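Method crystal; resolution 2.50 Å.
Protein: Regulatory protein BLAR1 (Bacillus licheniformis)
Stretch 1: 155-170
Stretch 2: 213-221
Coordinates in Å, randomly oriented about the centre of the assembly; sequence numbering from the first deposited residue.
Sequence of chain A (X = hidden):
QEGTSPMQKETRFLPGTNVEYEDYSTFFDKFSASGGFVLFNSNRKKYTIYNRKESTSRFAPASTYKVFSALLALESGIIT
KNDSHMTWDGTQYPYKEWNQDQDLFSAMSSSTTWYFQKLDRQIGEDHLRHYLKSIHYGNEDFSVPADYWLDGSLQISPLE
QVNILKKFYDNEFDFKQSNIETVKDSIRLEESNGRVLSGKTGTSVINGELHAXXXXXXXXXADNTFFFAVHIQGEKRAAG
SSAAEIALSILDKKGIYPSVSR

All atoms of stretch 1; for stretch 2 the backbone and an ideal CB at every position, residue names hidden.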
ATOM      1  N   GLN A 155      -1.814 -12.115  -3.658  1.00 27.31           N
ATOM      2  CA  GLN A 155      -2.610 -11.659  -2.522  1.00 26.36           C
ATOM      3  C   GLN A 155      -1.762 -11.539  -1.262  1.00 27.39           C
ATOM      4  O   GLN A 155      -0.823 -12.310  -1.055  1.00 26.07           O
ATOM      5  CB  GLN A 155      -3.764 -12.614  -2.251  1.00 27.13           C
ATOM      6  CG  GLN A 155      -4.714 -12.753  -3.401  1.00 29.37           C
ATOM      7  CD  GLN A 155      -5.949 -13.527  -3.018  1.00 32.92           C
ATOM      8  OE1 GLN A 155      -6.866 -13.686  -3.824  1.00 36.00           O
ATOM      9  NE2 GLN A 155      -5.988 -14.010  -1.782  1.00 31.27           N
ATOM     10  N   ILE A 156      -2.115 -10.569  -0.423  1.00 28.11           N
ATOM     11  CA  ILE A 156      -1.407 -10.297   0.827  1.00 26.94           C
ATOM     12  C   ILE A 156      -2.447  -9.856   1.852  1.00 26.77           C
ATOM     13  O   ILE A 156      -3.458  -9.265   1.492  1.00 28.51           O
ATOM     14  CB  ILE A 156      -0.355  -9.163   0.626  1.00 24.80           C
ATOM     15  CG1 ILE A 156       0.517  -9.000   1.880  1.00 20.85           C
ATOM     16  CG2 ILE A 156      -1.075  -7.841   0.301  1.00 24.34           C
ATOM     17  CD1 ILE A 156       1.762  -8.090   1.661  1.00 13.12           C
ATOM     18  N   SER A 157      -2.204 -10.142   3.126  1.00 26.96           N
ATOM     19  CA  SER A 157      -3.157  -9.774   4.165  1.00 27.54           C
ATOM     20  C   SER A 157      -2.833  -8.433   4.774  1.00 26.05           C
ATOM     21  O   SER A 157      -1.710  -7.957   4.664  1.00 29.45           O
ATOM     22  CB  SER A 157      -3.158 -10.817   5.285  1.00 29.11           C
ATOM     23  OG  SER A 157      -1.963 -10.733   6.046  1.00 29.66           O
ATOM     24  N   PRO A 158      -3.824  -7.790   5.410  1.00 27.35           N
ATOM     25  CA  PRO A 158      -3.598  -6.483   6.051  1.00 25.60           C
ATOM     26  C   PRO A 158      -2.431  -6.583   7.049  1.00 26.12           C
ATOM     27  O   PRO A 158      -1.624  -5.669   7.176  1.00 27.19           O
ATOM     28  CB  PRO A 158      -4.926  -6.216   6.746  1.00 25.43           C
ATOM     29  CG  PRO A 158      -5.920  -6.825   5.791  1.00 26.08           C
ATOM     30  CD  PRO A 158      -5.262  -8.132   5.392  1.00 25.06           C
ATOM     31  N   LEU A 159      -2.352  -7.716   7.744  1.00 27.59           N
ATOM     32  CA  LEU A 159      -1.300  -7.975   8.725  1.00 27.38           C
ATOM     33  C   LEU A 159       0.043  -8.130   8.014  1.00 27.53           C
ATOM     34  O   LEU A 159       1.069  -7.606   8.468  1.00 27.84           O
ATOM     35  CB  LEU A 159      -1.625  -9.248   9.512  1.00 26.98           C
ATOM     36  CG  LEU A 159      -0.614  -9.655  10.584  1.00 26.56           C
ATOM     37  CD1 LEU A 159      -0.469  -8.538  11.602  1.00 27.25           C
ATOM     38  CD2 LEU A 159      -1.074 -10.939  11.254  1.00 24.24           C
ATOM     39  N   GLU A 160       0.035  -8.858   6.902  1.00 25.79           N
ATOM     40  CA  GLU A 160       1.253  -9.052   6.124  1.00 24.64           C
ATOM     41  C   GLU A 160       1.735  -7.707   5.574  1.00 24.30           C
ATOM     42  O   GLU A 160       2.932  -7.430   5.542  1.00 26.11           O
ATOM     43  CB  GLU A 160       1.000 -10.032   4.981  1.00 25.85           C
ATOM     44  CG  GLU A 160       1.124 -11.500   5.376  1.00 30.43           C
ATOM     45  CD  GLU A 160       0.687 -12.460   4.261  1.00 35.23           C
ATOM     46  OE1 GLU A 160       1.030 -13.653   4.344  1.00 36.50           O
ATOM     47  OE2 GLU A 160      -0.006 -12.035   3.309  1.00 37.54           O
ATOM     48  N   GLN A 161       0.798  -6.874   5.149  1.00 22.84           N
ATOM     49  CA  GLN A 161       1.137  -5.553   4.629  1.00 25.91           C
ATOM     50  C   GLN A 161       1.963  -4.775   5.671  1.00 26.03           C
ATOM     51  O   GLN A 161       3.034  -4.254   5.355  1.00 25.91           O
ATOM     52  CB  GLN A 161      -0.142  -4.765   4.299  1.00 26.98           C
ATOM     53  CG  GLN A 161      -0.951  -5.272   3.110  1.00 27.80           C
ATOM     54  CD  GLN A 161      -0.533  -4.638   1.782  1.00 29.77           C
ATOM     55  OE1 GLN A 161      -1.336  -4.539   0.851  1.00 29.13           O
ATOM     56  NE2 GLN A 161       0.723  -4.218   1.692  1.00 24.67           N
ATOM     57  N   VAL A 162       1.458  -4.703   6.905  1.00 25.20           N
ATOM     58  CA  VAL A 162       2.146  -3.996   7.991  1.00 23.58           C
ATOM     59  C   VAL A 162       3.548  -4.548   8.228  1.00 25.66           C
ATOM     60  O   VAL A 162       4.516  -3.785   8.296  1.00 27.33           O
ATOM     61  CB  VAL A 162       1.341  -4.070   9.342  1.00 24.29           C
ATOM     62  CG1 VAL A 162       2.234  -3.672  10.515  1.00 21.29           C
ATOM     63  CG2 VAL A 162       0.107  -3.142   9.287  1.00 19.04           C
ATOM     64  N   ASN A 163       3.672  -5.870   8.328  1.00 26.55           N
ATOM     65  CA  ASN A 163       4.980  -6.463   8.581  1.00 27.14           C
ATOM     66  C   ASN A 163       5.992  -6.184   7.481  1.00 29.13           C
ATOM     67  O   ASN A 163       7.152  -5.891   7.774  1.00 29.97           O
ATOM     68  CB  ASN A 163       4.868  -7.979   8.823  1.00 26.97           C
ATOM     69  CG  ASN A 163       4.102  -8.318  10.099  1.00 27.20           C
ATOM     70  OD1 ASN A 163       4.109  -7.556  11.063  1.00 31.52           O
ATOM     71  ND2 ASN A 163       3.451  -9.467  10.109  1.00 29.66           N
ATOM     72  N   ILE A 164       5.568  -6.260   6.217  1.00 29.17           N
ATOM     73  CA  ILE A 164       6.508  -6.014   5.126  1.00 28.60           C
ATOM     74  C   ILE A 164       6.766  -4.513   4.950  1.00 28.54           C
ATOM     75  O   ILE A 164       7.851  -4.113   4.534  1.00 29.16           O
ATOM     76  CB  ILE A 164       6.036  -6.697   3.783  1.00 28.67           C
ATOM     77  CG1 ILE A 164       7.241  -6.878   2.855  1.00 28.05           C
ATOM     78  CG2 ILE A 164       4.926  -5.887   3.103  1.00 25.16           C
ATOM     79  CD1 ILE A 164       6.940  -7.699   1.593  1.00 31.04           C
ATOM     80  N   LEU A 165       5.780  -3.682   5.286  1.00 28.66           N
ATOM     81  CA  LEU A 165       5.972  -2.236   5.204  1.00 27.41           C
ATOM     82  C   LEU A 165       7.083  -1.831   6.183  1.00 27.41           C
ATOM     83  O   LEU A 165       7.853  -0.915   5.895  1.00 29.30           O
ATOM     84  CB  LEU A 165       4.685  -1.486   5.550  1.00 25.58           C
ATOM     85  CG  LEU A 165       3.788  -1.005   4.404  1.00 28.19           C
ATOM     86  CD1 LEU A 165       2.452  -0.522   4.952  1.00 27.64           C
ATOM     87  CD2 LEU A 165       4.479   0.113   3.645  1.00 25.54           C
ATOM     88  N   LYS A 166       7.169  -2.519   7.328  1.00 26.75           N
ATOM     89  CA  LYS A 166       8.201  -2.232   8.330  1.00 26.81           C
ATOM     90  C   LYS A 166       9.563  -2.691   7.803  1.00 27.87           C
ATOM     91  O   LYS A 166      10.577  -2.004   7.990  1.00 26.68           O
ATOM     92  CB  LYS A 166       7.905  -2.937   9.658  1.00 27.55           C
ATOM     93  CG  LYS A 166       8.984  -2.697  10.721  1.00 29.71           C
ATOM     94  CD  LYS A 166       8.704  -3.437  12.008  1.00 31.26           C
ATOM     95  CE  LYS A 166       9.885  -3.359  12.984  1.00 33.33           C
ATOM     96  NZ  LYS A 166      10.121  -2.006  13.557  1.00 35.67           N
ATOM     97  N   LYS A 167       9.583  -3.853   7.154  1.00 27.87           N
ATOM     98  CA  LYS A 167      10.820  -4.366   6.563  1.00 29.87           C
ATOM     99  C   LYS A 167      11.340  -3.385   5.506  1.00 30.34           C
ATOM    100  O   LYS A 167      12.549  -3.241   5.309  1.00 29.35           O
ATOM    101  CB  LYS A 167      10.588  -5.735   5.913  1.00 27.54           C
ATOM    102  CG  LYS A 167      10.544  -6.875   6.900  1.00 26.87           C
ATOM    103  CD  LYS A 167      10.933  -8.160   6.226  1.00 26.81           C
ATOM    104  CE  LYS A 167      10.900  -9.312   7.207  1.00 26.37           C
ATOM    105  NZ  LYS A 167       9.525  -9.516   7.738  1.00 25.50           N
ATOM    106  N   PHE A 168      10.410  -2.723   4.819  1.00 31.17           N
ATOM    107  CA  PHE A 168      10.761  -1.745   3.799  1.00 31.79           C
ATOM    108  C   PHE A 168      11.321  -0.483   4.458  1.00 33.04           C
ATOM    109  O   PHE A 168      12.383   0.019   4.081  1.00 31.84           O
ATOM    110  CB  PHE A 168       9.527  -1.385   2.970  1.00 31.42           C
ATOM    111  CG  PHE A 168       9.605  -0.027   2.340  1.00 33.35           C
ATOM    112  CD1 PHE A 168       8.956   1.057   2.918  1.00 32.96           C
ATOM    113  CD2 PHE A 168      10.363   0.178   1.192  1.00 32.68           C
ATOM    114  CE1 PHE A 168       9.060   2.322   2.363  1.00 32.90           C
ATOM    115  CE2 PHE A 168      10.472   1.437   0.634  1.00 32.30           C
ATOM    116  CZ  PHE A 168       9.819   2.514   1.221  1.00 32.30           C
ATOM    117  N   TYR A 169      10.580   0.015   5.440  1.00 33.70           N
ATOM    118  CA  TYR A 169      10.948   1.207   6.184  1.00 35.51           C
ATOM    119  C   TYR A 169      12.320   1.043   6.824  1.00 37.60           C
ATOM    120  O   TYR A 169      13.175   1.921   6.696  1.00 39.90           O
ATOM    121  CB  TYR A 169       9.900   1.466   7.269  1.00 38.32           C
ATOM    122  CG  TYR A 169      10.127   2.727   8.063  1.00 39.72           C
ATOM    123  CD1 TYR A 169       9.712   3.967   7.569  1.00 39.01           C
ATOM    124  CD2 TYR A 169      10.786   2.690   9.292  1.00 39.04           C
ATOM    125  CE1 TYR A 169       9.948   5.138   8.281  1.00 39.65           C
ATOM    126  CE2 TYR A 169      11.030   3.858  10.014  1.00 40.47           C
ATOM    127  CZ  TYR A 169      10.608   5.078   9.501  1.00 40.82           C
ATOM    128  OH  TYR A 169      10.844   6.237  10.206  1.00 41.55           O
ATOM    129  N   ASP A 170      12.517  -0.078   7.521  1.00 38.49           N
ATOM    130  CA  ASP A 170      13.785  -0.386   8.196  1.00 39.42           C
ATOM    131  C   ASP A 170      14.860  -0.848   7.221  1.00 39.85           C
ATOM    132  O   ASP A 170      16.048  -0.846   7.544  1.00 39.73           O
ATOM    133  CB  ASP A 170      13.604  -1.501   9.234  1.00 39.52           C
ATOM    134  CG  ASP A 170      12.719  -1.093  10.390  1.00 39.74           C
ATOM    135  OD1 ASP A 170      12.418   0.111  10.521  1.00 39.18           O
ATOM    136  OD2 ASP A 170      12.338  -1.989  11.176  1.00 41.72           O
ATOM    137  N   UNK A 213     -11.337  -1.856  -0.795  1.00 33.06           N
ATOM    138  CA  UNK A 213     -10.413  -0.748  -0.656  1.00 31.25           C
ATOM    139  C   UNK A 213      -9.273  -0.995   0.316  1.00 30.42           C
ATOM    140  O   UNK A 213      -9.440  -1.658   1.343  1.00 31.61           O
ATOM    141  CB  UNK A 213     -11.184   0.498  -0.215  1.00 31.25           C
ATOM    142  N   UNK A 214      -8.112  -0.438  -0.014  1.00 28.20           N
ATOM    143  CA  UNK A 214      -6.909  -0.566   0.800  1.00 26.86           C
ATOM    144  C   UNK A 214      -6.304   0.789   1.137  1.00 26.31           C
ATOM    145  O   UNK A 214      -6.348   1.727   0.346  1.00 26.74           O
ATOM    146  CB  UNK A 214      -5.874  -1.431   0.078  1.00 26.86           C
ATOM    147  N   UNK A 215      -5.722   0.871   2.323  1.00 26.29           N
ATOM    148  CA  UNK A 215      -4.995   2.054   2.731  1.00 25.01           C
ATOM    149  C   UNK A 215      -3.976   1.592   3.757  1.00 25.00           C
ATOM    150  O   UNK A 215      -4.317   1.264   4.898  1.00 24.03           O
ATOM    151  CB  UNK A 215      -5.922   3.135   3.289  1.00 25.01           C
ATOM    152  N   UNK A 216      -2.726   1.538   3.315  1.00 22.92           N
ATOM    153  CA  UNK A 216      -1.624   1.100   4.146  1.00 24.57           C
ATOM    154  C   UNK A 216      -0.613   2.224   4.236  1.00 25.38           C
ATOM    155  O   UNK A 216      -0.647   3.154   3.441  1.00 25.69           O
ATOM    156  CB  UNK A 216      -0.984  -0.176   3.595  1.00 24.57           C
ATOM    157  N   UNK A 217       0.285   2.133   5.207  1.00 25.97           N
ATOM    158  CA  UNK A 217       1.292   3.157   5.369  1.00 27.29           C
ATOM    159  C   UNK A 217       1.777   3.228   6.800  1.00 29.06           C
ATOM    160  O   UNK A 217       1.631   2.283   7.571  1.00 28.56           O
ATOM    161  CB  UNK A 217       0.746   4.516   4.928  1.00 27.29           C
ATOM    162  N   UNK A 218       2.367   4.356   7.166  1.00 29.51           N
ATOM    163  CA  UNK A 218       2.865   4.507   8.517  1.00 30.11           C
ATOM    164  C   UNK A 218       2.906   5.966   8.968  1.00 30.82           C
ATOM    165  O   UNK A 218       2.765   6.896   8.170  1.00 28.28           O
ATOM    166  CB  UNK A 218       4.261   3.891   8.623  1.00 30.11           C
ATOM    167  N   UNK A 219       3.052   6.148  10.269  1.00 32.45           N
ATOM    168  CA  UNK A 219       3.137   7.479  10.845  1.00 33.90           C
ATOM    169  C   UNK A 219       4.476   7.570  11.559  1.00 33.97           C
ATOM    170  O   UNK A 219       4.822   6.710  12.383  1.00 33.06           O
ATOM    171  CB  UNK A 219       1.971   7.764  11.794  1.00 33.90           C
ATOM    172  N   UNK A 220       5.240   8.601  11.228  1.00 33.10           N
ATOM    173  CA  UNK A 220       6.528   8.784  11.865  1.00 35.17           C
ATOM    174  C   UNK A 220       6.458   9.909  12.880  1.00 35.52           C
ATOM    175  O   UNK A 220       6.118  11.042  12.531  1.00 36.15           O
ATOM    176  CB  UNK A 220       7.611   9.069  10.822  1.00 35.17           C
ATOM    177  N   UNK A 221       6.764   9.592  14.136  1.00 34.31           N
ATOM    178  CA  UNK A 221       6.783  10.610  15.181  1.00 33.92           C
ATOM    179  C   UNK A 221       8.249  10.876  15.534  1.00 35.80           C
ATOM    180  O   UNK A 221       9.170  10.342  14.896  1.00 34.82           O
ATOM    181  CB  UNK A 221       5.981  10.171  16.408  1.00 33.92           C
TER

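Helix 158-170 packs across strand 213-220. The two run in roughly the same direction, at 37°, with axes 8.7 Å apart at closest approach.

Position 213 is out of reach of the helix. Nothing of stretch 1 is near, so it sets no preference, and the extended angles suit many residues. It is Gly-213.

Position 214 points toward stretch 1, but no atom of it lies within 5.5 Å of the ideal CB. Only a long side chain could cross to Ile-156, Pro-158 and Gln-161. A large aromatic, a methionine or a long polar chain would suit. The residue is Trp-214. Its ring edge meets the loop before the helix and the helix's first residue, with Trp-214 CZ2 3.4 Å from Ile-156 O and Trp-214 CH2 3.7 Å from Pro-158 CG. Gln-161 OE1 lies over one ring face.

Position 215 is out of reach. Many residues fit. It is Phe-215, with no contact here.

Position 216 points toward the helix. The ideal CB is 3.7 Å from Leu-165 CD1 and 4.7 Å from Gln-161 CB. A medium apolar side chain such as valine, leucine or isoleucine would suit. It is Ile-216. Its CB packs 3.7 Å from Leu-165 CD1, and its CD1 reaches 3.3 Å from Gln-161 NE2.

Position 217 has phi/psi of 154/-160. A CB would be jammed against the carbonyl O of position 216, which by itself calls for glycine. It is Gly-217. Its backbone N lies 3.4 Å from Leu-165 CD1.

Position 218 points toward the helix, with space between its CB and Leu-165, Phe-168 and Tyr-169. A large apolar or aromatic side chain could fill it. The residue is Tyr-218. The edge of the Tyr-169 ring turns to its face, with centroids 5.1 Å apart and planes at 63°. Leu-165 CD2 sits at the Tyr-218 ring edge, 4.2 Å from Tyr-218 CE2. Tyr-218 OH is 3.8 Å from Phe-168 CE1.

Position 219 is out of reach. Many residues fit. It is Val-219.

Position 220 points toward the helix, and its ideal CB is 4.3 Å from Tyr-169 OH. Stretch 1 offers a hydroxyl there, so a polar side chain such as glutamate, glutamine or aspartate would suit. It is Glu-220. Its OE1 accepts a hydrogen bond from Tyr-169 OH at 2.9 Å, near the plane of the tyrosine ring.

Position 221 lies past the strand and out of direct reach, so many residues would suit. It is Thr-221. A water donates to Tyr-169 OH and, weakly, to Thr-221 O, linking the two stretches.

Stretch 2 (213-221) GWFIGYVET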
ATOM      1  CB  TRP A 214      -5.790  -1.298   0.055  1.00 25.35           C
ATOM      2  CG  TRP A 214      -5.754  -2.788   0.027  1.00 23.44           C
ATOM      3  CD1 TRP A 214      -5.951  -3.577  -1.069  1.00 21.56           C
ATOM      4  CD2 TRP A 214      -5.264  -3.657   1.062  1.00 23.20           C
ATOM      5  NE1 TRP A 214      -5.597  -4.872  -0.793  1.00 24.24           N
ATOM      6  CE2 TRP A 214      -5.170  -4.957   0.505  1.00 23.30           C
ATOM      7  CE3 TRP A 214      -4.888  -3.465   2.403  1.00 22.23           C
ATOM      8  CZ2 TRP A 214      -4.711  -6.065   1.240  1.00 22.11           C
ATOM      9  CZ3 TRP A 214      -4.434  -4.566   3.137  1.00 21.54           C
ATOM     10  CH2 TRP A 214      -4.349  -5.849   2.550  1.00 22.24           C
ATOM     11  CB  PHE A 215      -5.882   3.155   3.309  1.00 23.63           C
ATOM     12  CG  PHE A 215      -5.127   4.426   3.554  1.00 23.65           C
ATOM     13  CD1 PHE A 215      -4.432   5.031   2.515  1.00 24.17           C
ATOM     14  CD2 PHE A 215      -5.013   4.955   4.834  1.00 25.17           C
ATOM     15  CE1 PHE A 215      -3.617   6.140   2.746  1.00 27.64           C
ATOM     16  CE2 PHE A 215      -4.205   6.065   5.084  1.00 26.57           C
ATOM     17  CZ  PHE A 215      -3.499   6.660   4.036  1.00 27.79           C
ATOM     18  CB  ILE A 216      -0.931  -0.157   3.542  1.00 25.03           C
ATOM     19  CG1 ILE A 216      -0.150   0.217   2.270  1.00 23.29           C
ATOM     20  CG2 ILE A 216      -1.980  -1.205   3.214  1.00 22.77           C
ATOM     21  CD1 ILE A 216       0.589  -0.955   1.637  1.00 20.33           C
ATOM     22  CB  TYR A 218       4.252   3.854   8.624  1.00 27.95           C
ATOM     23  CG  TYR A 218       5.153   4.188   7.468  1.00 28.45           C
ATOM     24  CD1 TYR A 218       5.914   5.357   7.467  1.00 28.94           C
ATOM     25  CD2 TYR A 218       5.193   3.373   6.334  1.00 26.81           C
ATOM     26  CE1 TYR A 218       6.689   5.709   6.362  1.00 28.90           C
ATOM     27  CE2 TYR A 218       5.959   3.720   5.226  1.00 26.74           C
ATOM     28  CZ  TYR A 218       6.704   4.887   5.246  1.00 26.42           C
ATOM     29  OH  TYR A 218       7.444   5.246   4.150  1.00 28.25           O
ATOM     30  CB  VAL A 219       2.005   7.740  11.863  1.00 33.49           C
ATOM     31  CG1 VAL A 219       2.225   9.083  12.548  1.00 35.86           C
ATOM     32  CG2 VAL A 219       0.652   7.726  11.158  1.00 36.52           C
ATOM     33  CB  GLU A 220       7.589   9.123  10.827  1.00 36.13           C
ATOM     34  CG  GLU A 220       7.592   8.190   9.649  1.00 38.29           C
ATOM     35  CD  GLU A 220       8.496   8.676   8.552  1.00 39.64           C
ATOM     36  OE1 GLU A 220       9.718   8.426   8.636  1.00 38.97           O
ATOM     37  OE2 GLU A 220       7.978   9.320   7.613  1.00 41.81           O
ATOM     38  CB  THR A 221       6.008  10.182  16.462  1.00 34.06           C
ATOM     39  OG1 THR A 221       6.675   9.081  17.104  1.00 30.42           O
ATOM     40  CG2 THR A 221       4.558   9.798  16.107  1.00 31.94           C
TER
HETATM   41  O   HOH W   1      10.011   7.818  12.906  1.00 33.36           O
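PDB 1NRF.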